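Local structure of cytosine deaminase (Klebsiella pneumoniae, 4R85) at residues 305-310 with 320-325; 271-276 with 313-318; 50-55 with 347-352. The protein catalyses the hydrolytic deamination of 5-methylcytosine, probably to thymine, at an iron-containing active site in an amidohydrolase-type TIM barrel. All blocks are in the same frame, centred on the assembly; numbering follows the deposited sequence.

Contact 1: 305-310 with 320-325. With FE2 (Fe (II) ion), chain H; 17E (5-methylcytosine), chain G.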
ATOM      1  N   PHE A 305      -0.514  -4.950  13.334  1.00 11.95           N
ATOM      2  CA  PHE A 305       0.326  -4.912  12.129  1.00  9.79           C
ATOM      3  C   PHE A 305       1.713  -4.352  12.414  1.00 14.55           C
ATOM      4  O   PHE A 305       1.879  -3.499  13.288  1.00 15.51           O
ATOM      5  CB  PHE A 305      -0.316  -4.047  11.046  1.00 12.27           C
ATOM      6  CG  PHE A 305      -1.559  -4.628  10.444  1.00 13.39           C
ATOM      7  CD1 PHE A 305      -1.555  -5.911   9.914  1.00 11.41           C
ATOM      8  CD2 PHE A 305      -2.740  -3.887  10.402  1.00 16.95           C
ATOM      9  CE1 PHE A 305      -2.703  -6.455   9.349  1.00 12.27           C
ATOM     10  CE2 PHE A 305      -3.897  -4.421   9.833  1.00 15.52           C
ATOM     11  CZ  PHE A 305      -3.876  -5.709   9.311  1.00 12.14           C
ATOM     12  N   ALA A 306       2.704  -4.813  11.650  1.00 12.22           N
ATOM     13  CA  ALA A 306       4.071  -4.364  11.850  1.00 12.25           C
ATOM     14  C   ALA A 306       4.821  -4.274  10.525  1.00 13.70           C
ATOM     15  O   ALA A 306       4.447  -4.910   9.545  1.00 13.68           O
ATOM     16  CB  ALA A 306       4.799  -5.313  12.790  1.00 14.40           C
ATOM     17  N   GLN A 307       5.888  -3.485  10.510  1.00 16.97           N
ATOM     18  CA  GLN A 307       6.694  -3.308   9.302  1.00 15.84           C
ATOM     19  C   GLN A 307       7.644  -4.467   8.996  1.00 15.95           C
ATOM     20  O   GLN A 307       7.856  -4.780   7.832  1.00 14.49           O
ATOM     21  CB  GLN A 307       7.470  -1.982   9.358  1.00 21.32           C
ATOM     22  CG  GLN A 307       6.540  -0.768   9.357  1.00 22.95           C
ATOM     23  CD  GLN A 307       7.252   0.537   9.618  1.00 30.82           C
ATOM     24  OE1 GLN A 307       7.925   1.074   8.741  1.00 33.34           O
ATOM     25  NE2 GLN A 307       7.098   1.063  10.823  1.00 24.60           N
ATOM     26  N   ASP A 308       8.215  -5.075  10.036  1.00 13.09           N
ATOM     27  CA  ASP A 308       9.158  -6.198   9.898  1.00 13.73           C
ATOM     28  C   ASP A 308      10.542  -5.756   9.399  1.00 15.11           C
ATOM     29  O   ASP A 308      11.546  -5.881  10.109  1.00 16.33           O
ATOM     30  CB  ASP A 308       8.579  -7.300   8.981  1.00 19.91           C
ATOM     31  CG  ASP A 308       9.260  -8.630   9.169  1.00 19.52           C
ATOM     32  OD1 ASP A 308       9.346  -9.431   8.213  1.00 19.67           O
ATOM     33  OD2 ASP A 308       9.712  -8.879  10.289  1.00 17.26           O
ATOM     34  N   SER A 309      10.589  -5.237   8.181  1.00 14.92           N
ATOM     35  CA  SER A 309      11.858  -4.904   7.545  1.00 19.73           C
ATOM     36  C   SER A 309      11.893  -3.500   6.983  1.00 15.58           C
ATOM     37  O   SER A 309      10.912  -3.018   6.439  1.00 14.75           O
ATOM     38  CB  SER A 309      12.115  -5.857   6.381  1.00 17.32           C
ATOM     39  OG  SER A 309      12.406  -7.155   6.844  1.00 16.84           O
ATOM     40  N   ILE A 310      13.052  -2.863   7.081  1.00 13.23           N
ATOM     41  CA  ILE A 310      13.322  -1.667   6.307  1.00 13.21           C
ATOM     42  C   ILE A 310      14.658  -1.830   5.579  1.00 18.61           C
ATOM     43  O   ILE A 310      15.723  -1.859   6.206  1.00 14.74           O
ATOM     44  CB  ILE A 310      13.294  -0.403   7.185  1.00 15.53           C
ATOM     45  CG1 ILE A 310      11.865  -0.180   7.716  1.00 17.65           C
ATOM     46  CG2 ILE A 310      13.771   0.807   6.392  1.00 17.47           C
ATOM     47  CD1 ILE A 310      11.668   1.100   8.530  1.00 19.56           C
ATOM     48  N   GLY A 320       9.554   3.647   7.468  1.00 16.13           N
ATOM     49  CA  GLY A 320       9.214   3.918   8.856  1.00 20.68           C
ATOM     50  C   GLY A 320       7.738   4.208   9.107  1.00 19.71           C
ATOM     51  O   GLY A 320       7.318   4.322  10.263  1.00 19.96           O
ATOM     52  N   ASN A 321       6.951   4.324   8.038  1.00 16.69           N
ATOM     53  CA  ASN A 321       5.549   4.772   8.157  1.00 19.41           C
ATOM     54  C   ASN A 321       4.554   3.623   8.349  1.00 16.82           C
ATOM     55  O   ASN A 321       4.198   2.936   7.391  1.00 13.10           O
ATOM     56  CB  ASN A 321       5.152   5.609   6.936  1.00 17.05           C
ATOM     57  CG  ASN A 321       3.743   6.187   7.044  1.00 20.77           C
ATOM     58  OD1 ASN A 321       3.153   6.233   8.124  1.00 16.78           O
ATOM     59  ND2 ASN A 321       3.209   6.648   5.920  1.00 21.94           N
ATOM     60  N   ILE A 322       4.106   3.424   9.586  1.00 15.43           N
ATOM     61  CA  ILE A 322       3.191   2.321   9.901  1.00 15.29           C
ATOM     62  C   ILE A 322       1.809   2.474   9.240  1.00 16.16           C
ATOM     63  O   ILE A 322       1.083   1.486   9.052  1.00 15.43           O
ATOM     64  CB  ILE A 322       3.041   2.127  11.439  1.00 24.22           C
ATOM     65  CG1 ILE A 322       2.479   0.735  11.764  1.00 21.86           C
ATOM     66  CG2 ILE A 322       2.162   3.216  12.036  1.00 23.85           C
ATOM     67  CD1 ILE A 322       3.534  -0.287  12.132  1.00 24.54           C
ATOM     68  N   LEU A 323       1.442   3.697   8.867  1.00 17.66           N
ATOM     69  CA  LEU A 323       0.154   3.902   8.190  1.00 15.91           C
ATOM     70  C   LEU A 323       0.142   3.251   6.806  1.00 19.61           C
ATOM     71  O   LEU A 323      -0.915   2.870   6.296  1.00 18.22           O
ATOM     72  CB  LEU A 323      -0.186   5.387   8.079  1.00 17.21           C
ATOM     73  CG  LEU A 323      -0.572   6.059   9.402  1.00 22.51           C
ATOM     74  CD1 LEU A 323      -1.024   7.495   9.170  1.00 20.98           C
ATOM     75  CD2 LEU A 323      -1.650   5.250  10.117  1.00 19.62           C
ATOM     76  N   ARG A 324       1.317   3.125   6.196  1.00 17.83           N
ATOM     77  CA  ARG A 324       1.405   2.466   4.905  1.00 13.08           C
ATOM     78  C   ARG A 324       1.117   0.976   5.099  1.00 12.32           C
ATOM     79  O   ARG A 324       0.434   0.356   4.285  1.00 13.21           O
ATOM     80  CB  ARG A 324       2.798   2.675   4.279  1.00 17.87           C
ATOM     81  CG  ARG A 324       2.885   2.291   2.804  1.00 22.74           C
ATOM     82  CD  ARG A 324       4.312   2.477   2.238  1.00 28.11           C
ATOM     83  NE  ARG A 324       5.274   1.684   2.998  1.00 28.71           N
ATOM     84  CZ  ARG A 324       5.716   0.484   2.638  1.00 23.00           C
ATOM     85  NH1 ARG A 324       5.312  -0.070   1.499  1.00 19.81           N
ATOM     86  NH2 ARG A 324       6.569  -0.165   3.420  1.00 19.98           N
ATOM     87  N   ILE A 325       1.647   0.415   6.187  1.00 11.14           N
ATOM     88  CA  ILE A 325       1.432  -0.991   6.541  1.00 15.20           C
ATOM     89  C   ILE A 325      -0.030  -1.270   6.864  1.00 17.97           C
ATOM     90  O   ILE A 325      -0.606  -2.283   6.435  1.00 15.84           O
ATOM     91  CB  ILE A 325       2.260  -1.377   7.783  1.00 19.68           C
ATOM     92  CG1 ILE A 325       3.745  -1.110   7.554  1.00 23.58           C
ATOM     93  CG2 ILE A 325       2.009  -2.824   8.196  1.00 20.18           C
ATOM     94  CD1 ILE A 325       4.258  -1.385   6.167  1.00 18.84           C
TER
HETATM   95 FE   FE2 H 502      10.173 -10.848  11.420  1.00 19.40          FE
HETATM   96  N1  17E G 501      14.099 -13.386   9.313  1.00 12.92           N
HETATM   97  C2  17E G 501      13.007 -14.150   9.261  1.00 13.67           C
HETATM   98  O2  17E G 501      13.092 -15.471   9.618  1.00 13.81           O
HETATM   99  N3  17E G 501      11.827 -13.659   8.872  1.00 15.01           N
HETATM  100  C4  17E G 501      11.712 -12.369   8.513  1.00 19.47           C
HETATM  101  N4  17E G 501      10.446 -11.856   8.097  1.00 20.70           N
HETATM  102  C5  17E G 501      12.828 -11.530   8.554  1.00 13.49           C
HETATM  103  C6  17E G 501      14.035 -12.084   8.971  1.00 14.79           C
HETATM  104  CM5 17E G 501      12.717 -10.091   8.162  1.00 14.00           C
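The flat amide of Gln307 lies against the backbone of Gly320. Its OE1 comes within 3.1 Å of Gly320 CA, while NE2 donates a weak hydrogen bond to Gly320 O (3.3 Å, N-H...O angle 135°). Gly320 has a positive phi of 97°, a conformation that suits a residue without a CB. The Gln307 chain is extended beyond CG and crosses the side chain of Ile325 at about a right angle. Packing is tight there, with Gln307 CG 3.3 Å from Ile325 CG1. The other branch of Ile325, CG2, rests on Ala306 O at 3.5 Å, and Ile322 CD1 fills in near Phe305 O. The residue after Gln307 turns to the chemistry: Asp308 OD2 binds the iron at 2.3 Å, and OD1 accepts a 2.7 Å hydrogen bond from N4 of 5-methylcytosine. One oxygen thus faces the metal and the other the base; a metal-binding aspartate after the last barrel strand is a hallmark of amidohydrolases. The loop leaves strand 303-305 and packs against helix 322-332, with helix 92-108 touching Gln307 and Ile310, and Pro271 and Thr272 of helix 271-277 meeting Ile325.

Contact 2: 271-276 with 313-318. With 17E (5-methylcytosine), chain G.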
ATOM      1  N   PRO A 271       1.918  -7.480   6.837  1.00 16.68           N
ATOM      2  CA  PRO A 271       1.305  -7.685   5.520  1.00 18.19           C
ATOM      3  C   PRO A 271       2.164  -7.279   4.324  1.00 14.26           C
ATOM      4  O   PRO A 271       2.113  -7.988   3.325  1.00 12.12           O
ATOM      5  CB  PRO A 271       0.018  -6.838   5.591  1.00 16.95           C
ATOM      6  CG  PRO A 271       0.279  -5.824   6.666  1.00 15.12           C
ATOM      7  CD  PRO A 271       1.138  -6.544   7.671  1.00 16.49           C
ATOM      8  N   THR A 272       2.910  -6.178   4.392  1.00 15.87           N
ATOM      9  CA  THR A 272       3.748  -5.825   3.250  1.00 18.82           C
ATOM     10  C   THR A 272       4.862  -6.854   3.085  1.00 17.17           C
ATOM     11  O   THR A 272       5.231  -7.202   1.972  1.00 13.28           O
ATOM     12  CB  THR A 272       4.365  -4.406   3.344  1.00 13.90           C
ATOM     13  OG1 THR A 272       5.160  -4.288   4.534  1.00 16.77           O
ATOM     14  CG2 THR A 272       3.273  -3.352   3.345  1.00 23.99           C
ATOM     15  N   GLU A 273       5.380  -7.356   4.197  1.00 14.13           N
ATOM     16  CA  GLU A 273       6.474  -8.318   4.113  1.00 14.39           C
ATOM     17  C   GLU A 273       5.960  -9.643   3.572  1.00 15.17           C
ATOM     18  O   GLU A 273       6.564 -10.249   2.680  1.00 14.97           O
ATOM     19  CB  GLU A 273       7.121  -8.536   5.478  1.00 13.78           C
ATOM     20  CG  GLU A 273       8.422  -9.289   5.396  1.00 16.04           C
ATOM     21  CD  GLU A 273       9.626  -8.358   5.415  1.00 23.04           C
ATOM     22  OE1 GLU A 273       9.436  -7.121   5.366  1.00 22.49           O
ATOM     23  OE2 GLU A 273      10.761  -8.863   5.507  1.00 19.02           O
ATOM     24  N   SER A 274       4.828 -10.081   4.100  1.00 11.17           N
ATOM     25  CA  SER A 274       4.298 -11.388   3.738  1.00 13.49           C
ATOM     26  C   SER A 274       3.779 -11.452   2.314  1.00 12.68           C
ATOM     27  O   SER A 274       3.957 -12.461   1.638  1.00 15.35           O
ATOM     28  CB  SER A 274       3.250 -11.840   4.753  1.00 20.79           C
ATOM     29  OG  SER A 274       3.910 -12.097   5.983  1.00 27.04           O
ATOM     30  N   ILE A 275       3.165 -10.375   1.835  1.00 12.05           N
ATOM     31  CA  ILE A 275       2.713 -10.366   0.452  1.00 11.04           C
ATOM     32  C   ILE A 275       3.926 -10.474  -0.496  1.00  9.83           C
ATOM     33  O   ILE A 275       3.830 -11.025  -1.590  1.00 11.66           O
ATOM     34  CB  ILE A 275       1.857  -9.121   0.133  1.00 16.85           C
ATOM     35  CG1 ILE A 275       1.067  -9.333  -1.161  1.00 22.12           C
ATOM     36  CG2 ILE A 275       2.705  -7.859   0.086  1.00 15.89           C
ATOM     37  CD1 ILE A 275      -0.132 -10.274  -0.974  1.00 26.78           C
ATOM     38  N   HIS A 276       5.066  -9.963  -0.051  1.00 11.07           N
ATOM     39  CA  HIS A 276       6.310 -10.036  -0.823  1.00 13.88           C
ATOM     40  C   HIS A 276       6.981 -11.419  -0.729  1.00 12.06           C
ATOM     41  O   HIS A 276       7.358 -11.997  -1.740  1.00 12.33           O
ATOM     42  CB  HIS A 276       7.261  -8.923  -0.344  1.00 15.05           C
ATOM     43  CG  HIS A 276       8.671  -9.053  -0.832  1.00 13.05           C
ATOM     44  ND1 HIS A 276       9.019  -8.955  -2.164  1.00 12.32           N
ATOM     45  CD2 HIS A 276       9.831  -9.232  -0.152  1.00 15.85           C
ATOM     46  CE1 HIS A 276      10.328  -9.097  -2.286  1.00 17.40           C
ATOM     47  NE2 HIS A 276      10.845  -9.264  -1.079  1.00 15.51           N
ATOM     48  N   PRO A 313      17.869  -7.739   3.904  1.00 16.05           N
ATOM     49  CA  PRO A 313      18.008  -8.802   2.893  1.00 17.41           C
ATOM     50  C   PRO A 313      16.677  -9.428   2.434  1.00 20.07           C
ATOM     51  O   PRO A 313      16.662 -10.094   1.405  1.00 21.01           O
ATOM     52  CB  PRO A 313      18.838  -9.868   3.617  1.00 17.39           C
ATOM     53  CG  PRO A 313      19.565  -9.132   4.691  1.00 16.07           C
ATOM     54  CD  PRO A 313      18.627  -8.058   5.134  1.00 15.93           C
ATOM     55  N   TRP A 314      15.591  -9.203   3.170  1.00 15.05           N
ATOM     56  CA  TRP A 314      14.301  -9.810   2.840  1.00 14.81           C
ATOM     57  C   TRP A 314      13.381  -8.868   2.066  1.00 21.41           C
ATOM     58  O   TRP A 314      12.511  -9.316   1.317  1.00 28.76           O
ATOM     59  CB  TRP A 314      13.583 -10.294   4.108  1.00 15.24           C
ATOM     60  CG  TRP A 314      14.277 -11.436   4.759  1.00 14.30           C
ATOM     61  CD1 TRP A 314      14.083 -12.770   4.511  1.00 13.05           C
ATOM     62  CD2 TRP A 314      15.296 -11.353   5.765  1.00 12.75           C
ATOM     63  NE1 TRP A 314      14.923 -13.523   5.304  1.00 12.70           N
ATOM     64  CE2 TRP A 314      15.679 -12.677   6.080  1.00 14.19           C
ATOM     65  CE3 TRP A 314      15.919 -10.289   6.429  1.00 13.58           C
ATOM     66  CZ2 TRP A 314      16.672 -12.965   7.033  1.00 12.81           C
ATOM     67  CZ3 TRP A 314      16.909 -10.575   7.380  1.00 13.80           C
ATOM     68  CH2 TRP A 314      17.273 -11.904   7.667  1.00 11.99           C
ATOM     69  N   TYR A 315      13.570  -7.566   2.246  1.00 15.31           N
ATOM     70  CA  TYR A 315      12.596  -6.591   1.769  1.00 13.98           C
ATOM     71  C   TYR A 315      13.276  -5.274   1.397  1.00 12.93           C
ATOM     72  O   TYR A 315      13.884  -4.630   2.244  1.00 16.78           O
ATOM     73  CB  TYR A 315      11.551  -6.378   2.871  1.00 10.79           C
ATOM     74  CG  TYR A 315      10.432  -5.421   2.526  1.00 15.75           C
ATOM     75  CD1 TYR A 315      10.437  -4.115   3.008  1.00 13.83           C
ATOM     76  CD2 TYR A 315       9.361  -5.829   1.740  1.00 17.84           C
ATOM     77  CE1 TYR A 315       9.400  -3.237   2.720  1.00 16.12           C
ATOM     78  CE2 TYR A 315       8.313  -4.954   1.444  1.00 18.23           C
ATOM     79  CZ  TYR A 315       8.342  -3.664   1.937  1.00 16.65           C
ATOM     80  OH  TYR A 315       7.311  -2.789   1.645  1.00 16.45           O
ATOM     81  N   PRO A 316      13.194  -4.877   0.118  1.00 17.35           N
ATOM     82  CA  PRO A 316      14.043  -3.763  -0.339  1.00 17.90           C
ATOM     83  C   PRO A 316      13.478  -2.374  -0.064  1.00 15.87           C
ATOM     84  O   PRO A 316      14.192  -1.386  -0.259  1.00 13.10           O
ATOM     85  CB  PRO A 316      14.162  -4.010  -1.854  1.00 16.43           C
ATOM     86  CG  PRO A 316      12.883  -4.730  -2.217  1.00 17.71           C
ATOM     87  CD  PRO A 316      12.495  -5.552  -0.992  1.00 14.71           C
ATOM     88  N   LEU A 317      12.230  -2.294   0.382  1.00 13.73           N
ATOM     89  CA  LEU A 317      11.604  -0.995   0.628  1.00 16.75           C
ATOM     90  C   LEU A 317      11.517  -0.675   2.124  1.00 14.99           C
ATOM     91  O   LEU A 317      12.298  -1.211   2.921  1.00 13.76           O
ATOM     92  CB  LEU A 317      10.237  -0.920  -0.058  1.00 15.45           C
ATOM     93  CG  LEU A 317      10.311  -0.985  -1.592  1.00 16.25           C
ATOM     94  CD1 LEU A 317       8.908  -1.039  -2.195  1.00 18.78           C
ATOM     95  CD2 LEU A 317      11.077   0.206  -2.151  1.00 17.08           C
ATOM     96  N   GLY A 318      10.601   0.218   2.499  1.00 21.27           N
ATOM     97  CA  GLY A 318      10.433   0.607   3.896  1.00 22.71           C
ATOM     98  C   GLY A 318      10.845   2.047   4.170  1.00 20.99           C
ATOM     99  O   GLY A 318      11.869   2.509   3.674  1.00 17.49           O
TER
HETATM  100  N1  17E G 501      14.099 -13.386   9.313  1.00 12.92           N
HETATM  101  C2  17E G 501      13.007 -14.150   9.261  1.00 13.67           C
HETATM  102  O2  17E G 501      13.092 -15.471   9.618  1.00 13.81           O
HETATM  103  N3  17E G 501      11.827 -13.659   8.872  1.00 15.01           N
HETATM  104  C4  17E G 501      11.712 -12.369   8.513  1.00 19.47           C
HETATM  105  N4  17E G 501      10.446 -11.856   8.097  1.00 20.70           N
HETATM  106  C5  17E G 501      12.828 -11.530   8.554  1.00 13.49           C
HETATM  107  C6  17E G 501      14.035 -12.084   8.971  1.00 14.79           C
HETATM  108  CM5 17E G 501      12.717 -10.091   8.162  1.00 14.00           C
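The hydroxyl of Tyr315, 3.8 Å from CB of Thr272 across the contact, is gripped by two groups from elsewhere: Arg324 NH2 and, across the dimer interface, His331 NE2 of the second subunit. Those bonds fix the far end of a ring lying between helix 271-277 and the loop. Near its root, Glu273 OE1 lies 3.4 Å from Tyr315 CB, the carboxylate and ring planes being 34° apart. Tyr315 turns its edge to the face of His276 in an offset edge-to-face pair, planes at 74° and centroids 5.8 Å apart. In the plane of the His276 ring, Trp314 O stands 2.9 Å from NE2. Glu273 leaves the helix with CG anti to the backbone N (chi1 -168°) and bends at the next bond. Its OE2 is 3.5 Å from Trp314 CB, takes part in a hydrogen bond with Ser309 OG, and also lies 3.5 Å from the ligand methyl CM5. Trp314, held at NE1 by Leu76 O, places C6 of 5-methylcytosine over the centre of one indole face; Trp314 CE3 reaches CM5 at 3.6 Å. The pyrimidine is thus stacked by one face on the indole while a carboxylate oxygen borders its methyl group, and Asp308, Gln151 and Glu212 hydrogen-bond the base; the indole face and the groups beside CM5 are consistent with accommodation of a 5-methylated pyrimidine.

Contact 3: 50-55 with 347-352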
ATOM      1  N   PRO A  50      -2.468   8.184  21.201  1.00 16.15           N
ATOM      2  CA  PRO A  50      -1.199   7.716  21.759  1.00 18.63           C
ATOM      3  C   PRO A  50      -0.242   7.360  20.604  1.00 20.31           C
ATOM      4  O   PRO A  50      -0.690   7.212  19.461  1.00 16.78           O
ATOM      5  CB  PRO A  50      -1.616   6.477  22.560  1.00 24.33           C
ATOM      6  CG  PRO A  50      -2.889   6.005  21.895  1.00 18.32           C
ATOM      7  CD  PRO A  50      -3.588   7.283  21.531  1.00 20.87           C
ATOM      8  N   PRO A  51       1.066   7.252  20.884  1.00 20.13           N
ATOM      9  CA  PRO A  51       2.033   7.086  19.786  1.00 17.58           C
ATOM     10  C   PRO A  51       1.818   5.811  18.986  1.00 17.05           C
ATOM     11  O   PRO A  51       1.250   4.833  19.483  1.00 16.03           O
ATOM     12  CB  PRO A  51       3.384   7.011  20.511  1.00 17.82           C
ATOM     13  CG  PRO A  51       3.131   7.629  21.871  1.00 16.58           C
ATOM     14  CD  PRO A  51       1.719   7.297  22.205  1.00 15.58           C
ATOM     15  N   PHE A  52       2.264   5.817  17.737  1.00 16.73           N
ATOM     16  CA  PHE A  52       2.241   4.585  16.968  1.00 17.45           C
ATOM     17  C   PHE A  52       3.234   3.600  17.585  1.00 18.13           C
ATOM     18  O   PHE A  52       4.192   4.004  18.252  1.00 17.48           O
ATOM     19  CB  PHE A  52       2.579   4.846  15.502  1.00 14.67           C
ATOM     20  CG  PHE A  52       1.479   5.539  14.740  1.00 15.68           C
ATOM     21  CD1 PHE A  52       1.689   6.782  14.173  1.00 17.04           C
ATOM     22  CD2 PHE A  52       0.236   4.938  14.587  1.00 15.59           C
ATOM     23  CE1 PHE A  52       0.679   7.423  13.466  1.00 18.60           C
ATOM     24  CE2 PHE A  52      -0.775   5.568  13.885  1.00 14.63           C
ATOM     25  CZ  PHE A  52      -0.553   6.816  13.324  1.00 18.61           C
ATOM     26  N   VAL A  53       2.991   2.312  17.362  1.00 18.27           N
ATOM     27  CA  VAL A  53       3.858   1.260  17.866  1.00 16.14           C
ATOM     28  C   VAL A  53       4.401   0.455  16.689  1.00 18.97           C
ATOM     29  O   VAL A  53       3.682   0.181  15.731  1.00 18.99           O
ATOM     30  CB  VAL A  53       3.076   0.321  18.814  1.00 19.96           C
ATOM     31  CG1 VAL A  53       3.975  -0.782  19.360  1.00 18.00           C
ATOM     32  CG2 VAL A  53       2.426   1.109  19.944  1.00 16.25           C
ATOM     33  N   GLU A  54       5.682   0.111  16.747  1.00 16.92           N
ATOM     34  CA  GLU A  54       6.265  -0.820  15.795  1.00 16.15           C
ATOM     35  C   GLU A  54       6.625  -2.067  16.576  1.00 16.19           C
ATOM     36  O   GLU A  54       7.720  -2.161  17.122  1.00 15.59           O
ATOM     37  CB  GLU A  54       7.517  -0.229  15.150  1.00 13.57           C
ATOM     38  CG  GLU A  54       8.213  -1.209  14.202  1.00 18.17           C
ATOM     39  CD  GLU A  54       7.212  -1.988  13.349  1.00 28.03           C
ATOM     40  OE1 GLU A  54       6.742  -1.434  12.330  1.00 29.86           O
ATOM     41  OE2 GLU A  54       6.884  -3.147  13.702  1.00 23.96           O
ATOM     42  N   PRO A  55       5.696  -3.027  16.648  1.00 13.87           N
ATOM     43  CA  PRO A  55       5.869  -4.168  17.550  1.00 15.00           C
ATOM     44  C   PRO A  55       6.731  -5.279  16.969  1.00 13.97           C
ATOM     45  O   PRO A  55       6.916  -6.290  17.647  1.00 14.09           O
ATOM     46  CB  PRO A  55       4.435  -4.682  17.731  1.00 14.01           C
ATOM     47  CG  PRO A  55       3.776  -4.356  16.414  1.00 14.43           C
ATOM     48  CD  PRO A  55       4.395  -3.050  15.958  1.00 17.10           C
ATOM     49  N   PHE A 347      -5.114  -1.340  15.183  1.00 11.48           N
ATOM     50  CA  PHE A 347      -4.115  -2.324  14.754  1.00 13.89           C
ATOM     51  C   PHE A 347      -2.683  -1.810  14.749  1.00 15.96           C
ATOM     52  O   PHE A 347      -1.742  -2.595  14.590  1.00 16.18           O
ATOM     53  CB  PHE A 347      -4.494  -2.908  13.388  1.00 16.51           C
ATOM     54  CG  PHE A 347      -5.836  -3.585  13.394  1.00 17.87           C
ATOM     55  CD1 PHE A 347      -6.016  -4.777  14.085  1.00 19.09           C
ATOM     56  CD2 PHE A 347      -6.922  -3.016  12.750  1.00 18.75           C
ATOM     57  CE1 PHE A 347      -7.256  -5.400  14.121  1.00 20.73           C
ATOM     58  CE2 PHE A 347      -8.162  -3.630  12.782  1.00 19.23           C
ATOM     59  CZ  PHE A 347      -8.331  -4.824  13.465  1.00 21.48           C
ATOM     60  N   VAL A 348      -2.517  -0.500  14.928  1.00 11.95           N
ATOM     61  CA  VAL A 348      -1.181   0.092  14.964  1.00 11.45           C
ATOM     62  C   VAL A 348      -0.967   0.972  16.191  1.00 18.57           C
ATOM     63  O   VAL A 348       0.040   1.671  16.291  1.00 14.77           O
ATOM     64  CB  VAL A 348      -0.883   0.889  13.699  1.00 11.72           C
ATOM     65  CG1 VAL A 348      -0.915  -0.044  12.479  1.00 14.89           C
ATOM     66  CG2 VAL A 348      -1.876   2.025  13.552  1.00 16.40           C
ATOM     67  N   THR A 349      -1.924   0.942  17.115  1.00 18.65           N
ATOM     68  CA  THR A 349      -1.777   1.622  18.396  1.00 12.56           C
ATOM     69  C   THR A 349      -2.126   0.690  19.567  1.00 15.20           C
ATOM     70  O   THR A 349      -1.265  -0.040  20.070  1.00 15.50           O
ATOM     71  CB  THR A 349      -2.617   2.956  18.477  1.00 13.11           C
ATOM     72  OG1 THR A 349      -4.009   2.683  18.262  1.00 16.62           O
ATOM     73  CG2 THR A 349      -2.116   3.986  17.455  1.00 13.24           C
ATOM     74  N   ASP A 350      -3.385   0.724  19.998  1.00 18.79           N
ATOM     75  CA  ASP A 350      -3.850  -0.046  21.156  1.00 16.45           C
ATOM     76  C   ASP A 350      -3.480  -1.524  21.149  1.00 16.94           C
ATOM     77  O   ASP A 350      -2.998  -2.045  22.156  1.00 13.56           O
ATOM     78  CB  ASP A 350      -5.377   0.060  21.314  1.00 13.81           C
ATOM     79  CG  ASP A 350      -5.856   1.487  21.519  1.00 26.67           C
ATOM     80  OD1 ASP A 350      -5.022   2.383  21.783  1.00 24.84           O
ATOM     81  OD2 ASP A 350      -7.083   1.709  21.427  1.00 28.89           O
ATOM     82  N   ASN A 351      -3.729  -2.211  20.033  1.00 17.08           N
ATOM     83  CA  ASN A 351      -3.521  -3.653  19.998  1.00 14.47           C
ATOM     84  C   ASN A 351      -2.033  -3.973  20.072  1.00 17.49           C
ATOM     85  O   ASN A 351      -1.616  -4.946  20.698  1.00 16.96           O
ATOM     86  CB  ASN A 351      -4.100  -4.248  18.720  1.00 14.83           C
ATOM     87  CG  ASN A 351      -5.612  -4.176  18.674  1.00 16.84           C
ATOM     88  OD1 ASN A 351      -6.244  -3.528  19.512  1.00 13.85           O
ATOM     89  ND2 ASN A 351      -6.205  -4.854  17.694  1.00 15.58           N
ATOM     90  N   SER A 352      -1.237  -3.149  19.403  1.00 14.47           N
ATOM     91  CA  SER A 352       0.214  -3.291  19.431  1.00 14.38           C
ATOM     92  C   SER A 352       0.780  -3.027  20.833  1.00 14.63           C
ATOM     93  O   SER A 352       1.688  -3.732  21.292  1.00 17.49           O
ATOM     94  CB  SER A 352       0.835  -2.346  18.407  1.00 18.20           C
ATOM     95  OG  SER A 352       0.335  -2.618  17.114  1.00 23.46           O
TER
HETATM   96  O   HOH W   1       1.551  -1.492  15.116  1.00 17.94           O
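Val53 and Ser352 meet in the tight half of this contact, their CB atoms 3.5 Å apart. Beside them, Val53 N donates to Val348 O at 3.2 Å in a fairly straight hydrogen bond (160°), a single backbone tie between a strand and the turn leading into a helix. The same oxygen lies in the plane of the Phe52 ring, at its edge. Phe52 and Val348 run side by side, with Phe52 CE2 3.7 Å from Val348 CG2; chi1 -62° sets CG1 of Val348 anti to the carbonyl carbon, which leaves CG2 between the backbone N and the carbonyl carbon, against the ring. One step on, a water links the Val53 carbonyl to the Ser352 hydroxyl, donating a hydrogen bond to Val53 O at 2.8 Å and accepting one from Ser352 OG at 2.6 Å. Toward Pro50 the fit is looser: Pro50 CG approaches Asp350 OD1 only to 4.2 Å, Asp350 is partly exposed, and the buried Pro50 O has no partner. The turn 347-349 thus lies against the first barrel strand near the last, 303-305, where the barrel closes: strand 47-57 pairs with 111-119, Pro55 and Ser352 both touch Cys304, and Phe52 and Val348 lean on Ile322.

How the contacts relate
The three contacts follow the barrel from its first and last strands to the metal site. Along the chain the order is 50-55, 271-276, 305-310, 313-318, 320-325 and 347-352: contacts 1 and 2 interlock, and contact 3 encloses both. Centres of contacts 1 and 2 lie 9 Å apart, those of 1 and 3 11 Å, and those of 2 and 3 20 Å, the nearest atoms of this last pair staying about 8 Å apart. Contact 1 lies between them and touches both. Its Gln307 N probably bonds to Glu54 OE1 of strand 47-57, and Phe305 N to Phe347 O. Contacts 1 and 2 share the substrate and meet where Ile325 packs on Thr272, whereas contact 3 helps join the first barrel strand to the region beyond the last.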